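Local coordinates for protein TRAP-T family transporter, DctP (Periplasmic binding) subunit (Sulfitobacter sp. NAS-14.1, PDB 4PF8) that binds beta-D-galacturonate and, as a periplasmic subunit of a TRAP-family transporter, probably delivers this sugar acid to its membrane partners for uptake, at residues E192-Q195 / S196-G200; D72-E75 / Q76-G80; V175-I178 / E179-G183. One frame throughout, in Å; residues are numbered along the deposited sequence.

Each of the three interactions is the closing stretch of a helix that ends at a glycine in a Schellman motif, and none touches another. Interaction 2 ends helix 70-79, packed on the five-stranded sheet of one lobe, whereas interactions 3 and 1 follow each other along the chain in the other lobe. Their centres lie about 27 Å (1 and 2), 20 Å (1 and 3) and 29 Å (2 and 3) apart, around the bound galacturonate. From this ligand the side chain of V193 in interaction 1 is about 6 Å away, that of I74 in interaction 2 about 9 Å, and that of M177 in interaction 3 about 11 Å.

Interaction 1 (E192-Q195 / S196-G200); sequences EVYQ and SIKTG
The phenol ring of Y194 has K198 CB over one face, and further along the lysine chain K198 CD lies 3.9 Å from Y194 CE2 near the hydroxyl end; beyond these two segments, S216, H217 and V220 also touch the tyrosine. Both residues belong to the short helix 193-198, closed by a Schellman motif at G200, a residue with positive phi, before the chain proceeds to strand 204-207 of this family 7 solute-binding fold. Y194 CG lies anti to its own nitrogen (chi1 173°), which turns the ring along the helix toward the lysine one turn on. The second flat group, the amide of Q195, has its oxygen OE1 3.8 Å from T199 CG2, and a water at 2.7 Å from OE1 also accepts from K198 NZ, so the amide and the ammonium are linked through solvent.

Backbone bonds from I197 N to V193 O and from K198 N to Y194 O hold the last turn, while S196 N reaches E192 O only weakly; a water bonded to E192 O and S196 OG bridges the same pair. On the buried side, V193 and I197 run side by side, with V193 CG1 3.6 Å from I197 CD1, and H217 and V220 of helix 217-220 pack against this pair; the V193 side chain lies about 6 Å from the bound galacturonate. At the C-terminal end two donors grip one carbonyl: T199 N and T199 OG1 each lie 2.9 Å from Q195 O and approach it from opposite faces of its plane.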
ATOM      1  N   GLU A 192     -13.561   5.820   4.281  1.00  9.22           N
ATOM      2  CA  GLU A 192     -14.992   5.532   4.359  1.00  9.39           C
ATOM      3  C   GLU A 192     -15.277   4.097   4.796  1.00  8.96           C
ATOM      4  O   GLU A 192     -16.421   3.724   5.074  1.00 11.36           O
ATOM      5  CB  GLU A 192     -15.639   5.832   3.002  1.00 12.36           C
ATOM      6  CG  GLU A 192     -15.285   7.232   2.471  1.00 16.08           C
ATOM      7  CD  GLU A 192     -15.569   8.355   3.451  1.00 24.45           C
ATOM      8  OE1 GLU A 192     -14.638   9.116   3.792  1.00 27.36           O
ATOM      9  OE2 GLU A 192     -16.724   8.501   3.896  1.00 17.18           O
ATOM     10  N   VAL A 193     -14.239   3.285   4.889  1.00  8.66           N
ATOM     11  CA  VAL A 193     -14.447   1.860   5.127  1.00  7.89           C
ATOM     12  C   VAL A 193     -15.063   1.579   6.511  1.00  8.17           C
ATOM     13  O   VAL A 193     -15.959   0.745   6.638  1.00  8.17           O
ATOM     14  CB  VAL A 193     -13.133   1.089   4.964  1.00  8.84           C
ATOM     15  CG1 VAL A 193     -13.312  -0.383   5.320  1.00  8.14           C
ATOM     16  CG2 VAL A 193     -12.598   1.241   3.516  1.00 10.42           C
ATOM     17  N   TYR A 194     -14.578   2.241   7.557  1.00  7.37           N
ATOM     18  CA  TYR A 194     -15.058   1.935   8.900  1.00  7.28           C
ATOM     19  C   TYR A 194     -16.573   2.059   8.996  1.00  8.06           C
ATOM     20  O   TYR A 194     -17.253   1.157   9.505  1.00  8.17           O
ATOM     21  CB  TYR A 194     -14.392   2.844   9.934  1.00  8.26           C
ATOM     22  CG  TYR A 194     -14.956   2.688  11.318  1.00  8.79           C
ATOM     23  CD1 TYR A 194     -14.560   1.654  12.136  1.00  8.81           C
ATOM     24  CD2 TYR A 194     -15.912   3.579  11.795  1.00 12.89           C
ATOM     25  CE1 TYR A 194     -15.078   1.502  13.410  1.00 11.44           C
ATOM     26  CE2 TYR A 194     -16.429   3.447  13.059  1.00 13.24           C
ATOM     27  CZ  TYR A 194     -16.016   2.405  13.862  1.00 12.96           C
ATOM     28  OH  TYR A 194     -16.539   2.276  15.134  1.00 18.08           O
ATOM     29  N   GLN A 195     -17.116   3.168   8.519  1.00  8.24           N
ATOM     30  CA  GLN A 195     -18.548   3.365   8.601  1.00 10.11           C
ATOM     31  C   GLN A 195     -19.320   2.348   7.776  1.00  8.85           C
ATOM     32  O   GLN A 195     -20.397   1.912   8.185  1.00 10.94           O
ATOM     33  CB  GLN A 195     -18.944   4.783   8.174  1.00 10.75           C
ATOM     34  CG  GLN A 195     -18.676   5.834   9.229  1.00 11.14           C
ATOM     35  CD  GLN A 195     -19.508   5.641  10.471  1.00 15.87           C
ATOM     36  OE1 GLN A 195     -20.633   5.139  10.410  1.00 16.29           O
ATOM     37  NE2 GLN A 195     -18.956   6.033  11.614  1.00 19.71           N
ATOM     38  N   SER A 196     -18.784   1.981   6.623  1.00  8.13           N
ATOM     39  CA  SER A 196     -19.445   1.019   5.768  1.00  8.31           C
ATOM     40  C   SER A 196     -19.462  -0.366   6.372  1.00  7.75           C
ATOM     41  O   SER A 196     -20.461  -1.074   6.229  1.00  9.26           O
ATOM     42  CB  SER A 196     -18.832   1.014   4.372  1.00 10.83           C
ATOM     43  OG  SER A 196     -19.352   2.113   3.622  1.00 18.05           O
ATOM     44  N   ILE A 197     -18.393  -0.751   7.047  1.00  7.30           N
ATOM     45  CA  ILE A 197     -18.418  -2.038   7.766  1.00  7.52           C
ATOM     46  C   ILE A 197     -19.319  -1.931   9.011  1.00  8.24           C
ATOM     47  O   ILE A 197     -20.142  -2.814   9.290  1.00  8.76           O
ATOM     48  CB  ILE A 197     -17.028  -2.523   8.179  1.00  7.82           C
ATOM     49  CG1 ILE A 197     -16.141  -2.714   6.942  1.00  9.80           C
ATOM     50  CG2 ILE A 197     -17.145  -3.822   8.970  1.00 10.32           C
ATOM     51  CD1 ILE A 197     -14.706  -3.137   7.249  1.00 10.44           C
ATOM     52  N   LYS A 198     -19.185  -0.849   9.770  1.00  8.44           N
ATOM     53  CA  LYS A 198     -19.980  -0.680  10.988  1.00  9.30           C
ATOM     54  C   LYS A 198     -21.477  -0.756  10.718  1.00 10.81           C
ATOM     55  O   LYS A 198     -22.225  -1.369  11.487  1.00 12.38           O
ATOM     56  CB  LYS A 198     -19.669   0.673  11.626  1.00 10.55           C
ATOM     57  CG  LYS A 198     -20.359   0.914  12.967  1.00 12.29           C
ATOM     58  CD  LYS A 198     -20.158   2.330  13.469  1.00 24.20           C
ATOM     59  CE  LYS A 198     -21.239   2.732  14.489  1.00 29.39           C
ATOM     60  NZ  LYS A 198     -22.509   3.209  13.839  1.00 41.58           N
ATOM     61  N   THR A 199     -21.931  -0.118   9.637  1.00 10.07           N
ATOM     62  CA  THR A 199     -23.360  -0.019   9.379  1.00 10.39           C
ATOM     63  C   THR A 199     -23.851  -1.188   8.540  1.00 13.23           C
ATOM     64  O   THR A 199     -25.035  -1.237   8.170  1.00 14.68           O
ATOM     65  CB  THR A 199     -23.732   1.324   8.694  1.00 11.99           C
ATOM     66  OG1 THR A 199     -23.118   1.387   7.396  1.00 11.87           O
ATOM     67  CG2 THR A 199     -23.255   2.495   9.539  1.00 13.26           C
ATOM     68  N   GLY A 200     -22.950  -2.113   8.239  1.00 12.85           N
ATOM     69  CA  GLY A 200     -23.325  -3.386   7.652  1.00 12.65           C
ATOM     70  C   GLY A 200     -23.518  -3.363   6.150  1.00 18.26           C
ATOM     71  O   GLY A 200     -24.051  -4.318   5.570  1.00 19.91           O
TER
HETATM   72  O   HOH W   1     -18.941   4.867   4.389  1.00 16.20           O
HETATM   73  O   HOH W   2     -22.779   5.778  12.003  1.00 28.34           O

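Interaction 2 (D72-E75 / Q76-G80); sequences DAIE and QLRLG
E75 and R78 make the charged contact of this helix end, but a loose one: E75 OE1 stands 3.8 Å from R78 NH1, a long salt bridge. The oxygen is too far out of the guanidinium plane for a hydrogen bond, which leaves only the attraction of charges; the carboxylate and guanidinium planes are 83° apart. The firmer hold on R78 comes from its NE, hydrogen-bonded to the carbonyl of K133.

The carbon contacts are four residues apart. L79 CD1 rests 4.0 Å from E75 CG, which lies anti to the backbone N (chi1 178°), and I74 CG2 comes within 4.2 Å of R78 CD.

The methylene of Q76 lies alongside the carbonyl one turn back, with Q76 CG 3.3 Å from D72 O, and the amide's NE2 donates to the carbonyl O of L67.

The backbone bonds are regular: Q76 N to D72 O, L77 N to A73 O, R78 N to I74 O and L79 N to E75 O. G80 N then bonds to L77 O at 3.1 Å, and G80, with positive phi, ends the helix in a Schellman motif.

A73, I74 and L77 face F87 of strand 84-88, L77 and R78 also touch I135 of strand 135-141, and helix 70-79 thus lies against the five-stranded sheet, with strand 84-88 following it in the chain.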
ATOM      1  N   ASP A  72      -6.547  10.971  -5.492  1.00  8.90           N
ATOM      2  CA  ASP A  72      -6.513  12.427  -5.686  1.00 10.38           C
ATOM      3  C   ASP A  72      -5.184  12.991  -5.190  1.00  9.73           C
ATOM      4  O   ASP A  72      -4.663  13.911  -5.786  1.00  8.93           O
ATOM      5  CB  ASP A  72      -7.658  13.104  -4.958  1.00 10.76           C
ATOM      6  CG  ASP A  72      -9.015  12.801  -5.578  1.00 18.69           C
ATOM      7  OD1 ASP A  72      -9.090  12.481  -6.793  1.00 19.29           O
ATOM      8  OD2 ASP A  72     -10.010  12.891  -4.827  1.00 22.06           O
ATOM      9  N   ALA A  73      -4.623  12.416  -4.129  1.00  8.06           N
ATOM     10  CA  ALA A  73      -3.328  12.882  -3.628  1.00  7.87           C
ATOM     11  C   ALA A  73      -2.210  12.595  -4.622  1.00  7.45           C
ATOM     12  O   ALA A  73      -1.296  13.396  -4.808  1.00  7.59           O
ATOM     13  CB  ALA A  73      -3.030  12.266  -2.266  1.00  8.69           C
ATOM     14  N   ILE A  74      -2.283  11.444  -5.280  1.00  7.66           N
ATOM     15  CA  ILE A  74      -1.296  11.100  -6.279  1.00  8.10           C
ATOM     16  C   ILE A  74      -1.355  12.122  -7.404  1.00  8.99           C
ATOM     17  O   ILE A  74      -0.327  12.592  -7.902  1.00  9.75           O
ATOM     18  CB  ILE A  74      -1.529   9.681  -6.837  1.00  8.70           C
ATOM     19  CG1 ILE A  74      -1.165   8.641  -5.774  1.00  8.46           C
ATOM     20  CG2 ILE A  74      -0.704   9.470  -8.113  1.00 10.24           C
ATOM     21  CD1 ILE A  74      -1.757   7.252  -6.013  1.00  9.84           C
ATOM     22  N   GLU A  75      -2.570  12.477  -7.816  1.00  9.69           N
ATOM     23  CA  GLU A  75      -2.737  13.484  -8.865  1.00 11.96           C
ATOM     24  C   GLU A  75      -2.154  14.836  -8.416  1.00 10.83           C
ATOM     25  O   GLU A  75      -1.467  15.523  -9.185  1.00 12.88           O
ATOM     26  CB  GLU A  75      -4.216  13.634  -9.218  1.00 15.14           C
ATOM     27  CG  GLU A  75      -4.498  14.698 -10.268  1.00 26.37           C
ATOM     28  CD  GLU A  75      -4.168  14.238 -11.682  1.00 34.59           C
ATOM     29  OE1 GLU A  75      -3.647  13.101 -11.853  1.00 33.29           O
ATOM     30  OE2 GLU A  75      -4.442  15.026 -12.626  1.00 41.45           O
ATOM     31  N   GLN A  76      -2.425  15.222  -7.174  1.00  9.69           N
ATOM     32  CA  GLN A  76      -1.856  16.474  -6.660  1.00  9.67           C
ATOM     33  C   GLN A  76      -0.339  16.455  -6.725  1.00  9.52           C
ATOM     34  O   GLN A  76       0.294  17.459  -7.048  1.00 10.11           O
ATOM     35  CB  GLN A  76      -2.265  16.717  -5.216  1.00  9.73           C
ATOM     36  CG  GLN A  76      -3.735  17.009  -5.001  1.00 10.54           C
ATOM     37  CD  GLN A  76      -4.035  17.182  -3.532  1.00 12.64           C
ATOM     38  OE1 GLN A  76      -3.320  17.904  -2.827  1.00 15.03           O
ATOM     39  NE2 GLN A  76      -5.078  16.522  -3.053  1.00 11.75           N
ATOM     40  N   LEU A  77       0.265  15.331  -6.364  1.00  9.56           N
ATOM     41  CA  LEU A  77       1.717  15.248  -6.317  1.00 10.65           C
ATOM     42  C   LEU A  77       2.310  15.362  -7.712  1.00  9.83           C
ATOM     43  O   LEU A  77       3.295  16.075  -7.929  1.00 10.31           O
ATOM     44  CB  LEU A  77       2.151  13.944  -5.628  1.00 10.39           C
ATOM     45  CG  LEU A  77       3.667  13.926  -5.389  1.00 14.08           C
ATOM     46  CD1 LEU A  77       4.033  13.676  -3.928  1.00 12.93           C
ATOM     47  CD2 LEU A  77       4.321  12.918  -6.310  1.00 20.51           C
ATOM     48  N   ARG A  78       1.693  14.704  -8.688  1.00 10.35           N
ATOM     49  CA  ARG A  78       2.151  14.781 -10.062  1.00 11.77           C
ATOM     50  C   ARG A  78       2.067  16.208 -10.581  1.00 15.63           C
ATOM     51  O   ARG A  78       2.907  16.637 -11.368  1.00 15.02           O
ATOM     52  CB  ARG A  78       1.332  13.856 -10.971  1.00 13.16           C
ATOM     53  CG  ARG A  78       1.509  12.405 -10.661  1.00 13.72           C
ATOM     54  CD  ARG A  78       0.615  11.553 -11.541  1.00 15.24           C
ATOM     55  NE  ARG A  78       0.998  11.696 -12.936  1.00 18.58           N
ATOM     56  CZ  ARG A  78       0.188  11.469 -13.960  1.00 23.24           C
ATOM     57  NH1 ARG A  78      -1.066  11.086 -13.744  1.00 26.58           N
ATOM     58  NH2 ARG A  78       0.638  11.621 -15.193  1.00 21.97           N
ATOM     59  N   LEU A  79       1.055  16.943 -10.133  1.00 12.39           N
ATOM     60  CA  LEU A  79       0.853  18.317 -10.576  1.00 14.22           C
ATOM     61  C   LEU A  79       1.716  19.322  -9.827  1.00 13.20           C
ATOM     62  O   LEU A  79       1.768  20.491 -10.211  1.00 14.85           O
ATOM     63  CB  LEU A  79      -0.607  18.700 -10.391  1.00 17.76           C
ATOM     64  CG  LEU A  79      -1.636  17.992 -11.264  1.00 24.40           C
ATOM     65  CD1 LEU A  79      -3.017  18.386 -10.761  1.00 26.41           C
ATOM     66  CD2 LEU A  79      -1.469  18.340 -12.734  1.00 31.37           C
ATOM     67  N   GLY A  80       2.383  18.894  -8.756  1.00 13.57           N
ATOM     68  CA  GLY A  80       3.204  19.783  -7.958  1.00 14.76           C
ATOM     69  C   GLY A  80       2.485  20.549  -6.880  1.00 16.52           C
ATOM     70  O   GLY A  80       3.071  21.429  -6.257  1.00 18.91           O
TER

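Interaction 3 (V175-I178 / E179-G183); sequences VGMI and ESMGG
I178 and G183 form the tight part of this contact, a Schellman motif in which G182, with positive phi, turns the chain out of helix 172-179 toward strand 184-187. I178 CG2 presses within 3.6 Å of G183 CA, leaving no room for a side chain there. I178 also touches V166 and V168 of strand 165-168 and F148 of strand 146-150. S180 is firmly held too: its OG, anti to the carbonyl carbon (chi1 -72°), folds back to donate to G176 O at 2.8 Å, and S180 N donates to the same oxygen from the opposite face of its plane. An alanine here removes the hydroxyl, and G176 O would then probably be held by the backbone N-H alone, less firmly fixed at the helix end.

M181, a selenomethionine like M177, packs more loosely, its CE 4.4 Å from I178 CD1. On the solvent side the exposed E179 runs alongside V175, its OE1 in van der Waals contact with the methyl V175 CG1 at 3.6 Å.

I178 O is doubly held: M181 N at 3.0 Å and G183 N at 2.9 Å both lie out of its carbonyl plane, on opposite faces.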
ATOM      1  N   VAL A 175     -10.920  -5.537  -8.149  1.00 10.67           N
ATOM      2  CA  VAL A 175     -12.276  -5.934  -8.473  1.00 10.64           C
ATOM      3  C   VAL A 175     -12.232  -7.351  -9.061  1.00 13.27           C
ATOM      4  O   VAL A 175     -13.010  -8.229  -8.655  1.00 13.80           O
ATOM      5  CB  VAL A 175     -12.904  -4.944  -9.459  1.00 17.23           C
ATOM      6  CG1 VAL A 175     -14.247  -5.466  -9.975  1.00 17.86           C
ATOM      7  CG2 VAL A 175     -13.071  -3.596  -8.806  1.00 17.17           C
ATOM      8  N   GLY A 176     -11.308  -7.582  -9.990  1.00 13.56           N
ATOM      9  CA  GLY A 176     -11.151  -8.887 -10.613  1.00 17.00           C
ATOM     10  C   GLY A 176     -10.801  -9.970  -9.602  1.00 14.44           C
ATOM     11  O   GLY A 176     -11.267 -11.106  -9.688  1.00 13.91           O
HETATM   12  N   MSE A 177      -9.978  -9.624  -8.627  1.00 11.92           N
HETATM   13  CA  MSE A 177      -9.581 -10.556  -7.583  1.00 11.72           C
HETATM   14  C   MSE A 177     -10.789 -11.057  -6.791  1.00 11.78           C
HETATM   15  O   MSE A 177     -10.941 -12.260  -6.563  1.00 12.53           O
HETATM   16  CB  MSE A 177      -8.589  -9.852  -6.661  1.00 16.93           C
HETATM   17  CG  MSE A 177      -8.297 -10.533  -5.355  1.00 18.60           C
HETATM   18 SE   MSE A 177      -6.921  -9.481  -4.445  0.69 24.27          SE
HETATM   19  CE  MSE A 177      -5.927  -9.119  -6.017  1.00 12.07           C
ATOM     20  N   ILE A 178     -11.640 -10.138  -6.368  1.00 10.34           N
ATOM     21  CA  ILE A 178     -12.814 -10.488  -5.574  1.00  9.90           C
ATOM     22  C   ILE A 178     -13.823 -11.258  -6.431  1.00 10.53           C
ATOM     23  O   ILE A 178     -14.401 -12.266  -5.986  1.00 10.74           O
ATOM     24  CB  ILE A 178     -13.467  -9.227  -4.978  1.00  9.59           C
ATOM     25  CG1 ILE A 178     -12.510  -8.519  -4.041  1.00 10.71           C
ATOM     26  CG2 ILE A 178     -14.727  -9.554  -4.227  1.00 10.97           C
ATOM     27  CD1 ILE A 178     -11.978  -9.380  -2.976  1.00 10.75           C
ATOM     28  N   GLU A 179     -14.039 -10.807  -7.659  1.00 11.02           N
ATOM     29  CA  GLU A 179     -14.986 -11.469  -8.560  1.00 11.82           C
ATOM     30  C   GLU A 179     -14.548 -12.902  -8.883  1.00 12.63           C
ATOM     31  O   GLU A 179     -15.380 -13.810  -9.059  1.00 14.50           O
ATOM     32  CB  GLU A 179     -15.162 -10.646  -9.852  1.00 13.51           C
ATOM     33  CG  GLU A 179     -15.940  -9.378  -9.616  1.00 17.06           C
ATOM     34  CD  GLU A 179     -16.246  -8.593 -10.880  1.00 29.63           C
ATOM     35  OE1 GLU A 179     -17.035  -7.631 -10.768  1.00 28.67           O
ATOM     36  OE2 GLU A 179     -15.702  -8.918 -11.964  1.00 32.21           O
ATOM     37  N   SER A 180     -13.242 -13.121  -8.973  1.00 12.85           N
ATOM     38  CA  SER A 180     -12.736 -14.447  -9.304  1.00 13.80           C
ATOM     39  C   SER A 180     -13.051 -15.428  -8.184  1.00 16.26           C
ATOM     40  O   SER A 180     -13.024 -16.642  -8.396  1.00 19.21           O
ATOM     41  CB  SER A 180     -11.235 -14.380  -9.548  1.00 15.83           C
ATOM     42  OG  SER A 180     -10.956 -13.718 -10.774  1.00 23.31           O
HETATM   43  N   MSE A 181     -13.371 -14.924  -6.992  1.00 15.13           N
HETATM   44  CA  MSE A 181     -13.803 -15.816  -5.908  1.00 18.80           C
HETATM   45  C   MSE A 181     -15.286 -15.718  -5.637  1.00 17.55           C
HETATM   46  O   MSE A 181     -15.785 -16.257  -4.646  1.00 18.73           O
HETATM   47  CB  MSE A 181     -13.017 -15.523  -4.647  1.00 21.30           C
HETATM   48  CG  MSE A 181     -11.537 -15.844  -4.815  1.00 22.26           C
HETATM   49 SE   MSE A 181     -10.574 -15.489  -3.202  0.87 21.90          SE
HETATM   50  CE  MSE A 181     -10.679 -13.628  -3.173  1.00 16.28           C
ATOM     51  N   GLY A 182     -16.003 -15.050  -6.526  1.00 15.64           N
ATOM     52  CA  GLY A 182     -17.446 -14.973  -6.440  1.00 14.44           C
ATOM     53  C   GLY A 182     -17.959 -13.905  -5.489  1.00 13.67           C
ATOM     54  O   GLY A 182     -19.149 -13.887  -5.177  1.00 16.16           O
ATOM     55  N   GLY A 183     -17.082 -13.003  -5.059  1.00 12.40           N
ATOM     56  CA  GLY A 183     -17.491 -11.906  -4.198  1.00 10.88           C
ATOM     57  C   GLY A 183     -17.991 -10.729  -5.004  1.00 10.69           C
ATOM     58  O   GLY A 183     -17.931 -10.721  -6.242  1.00 13.45           O
TER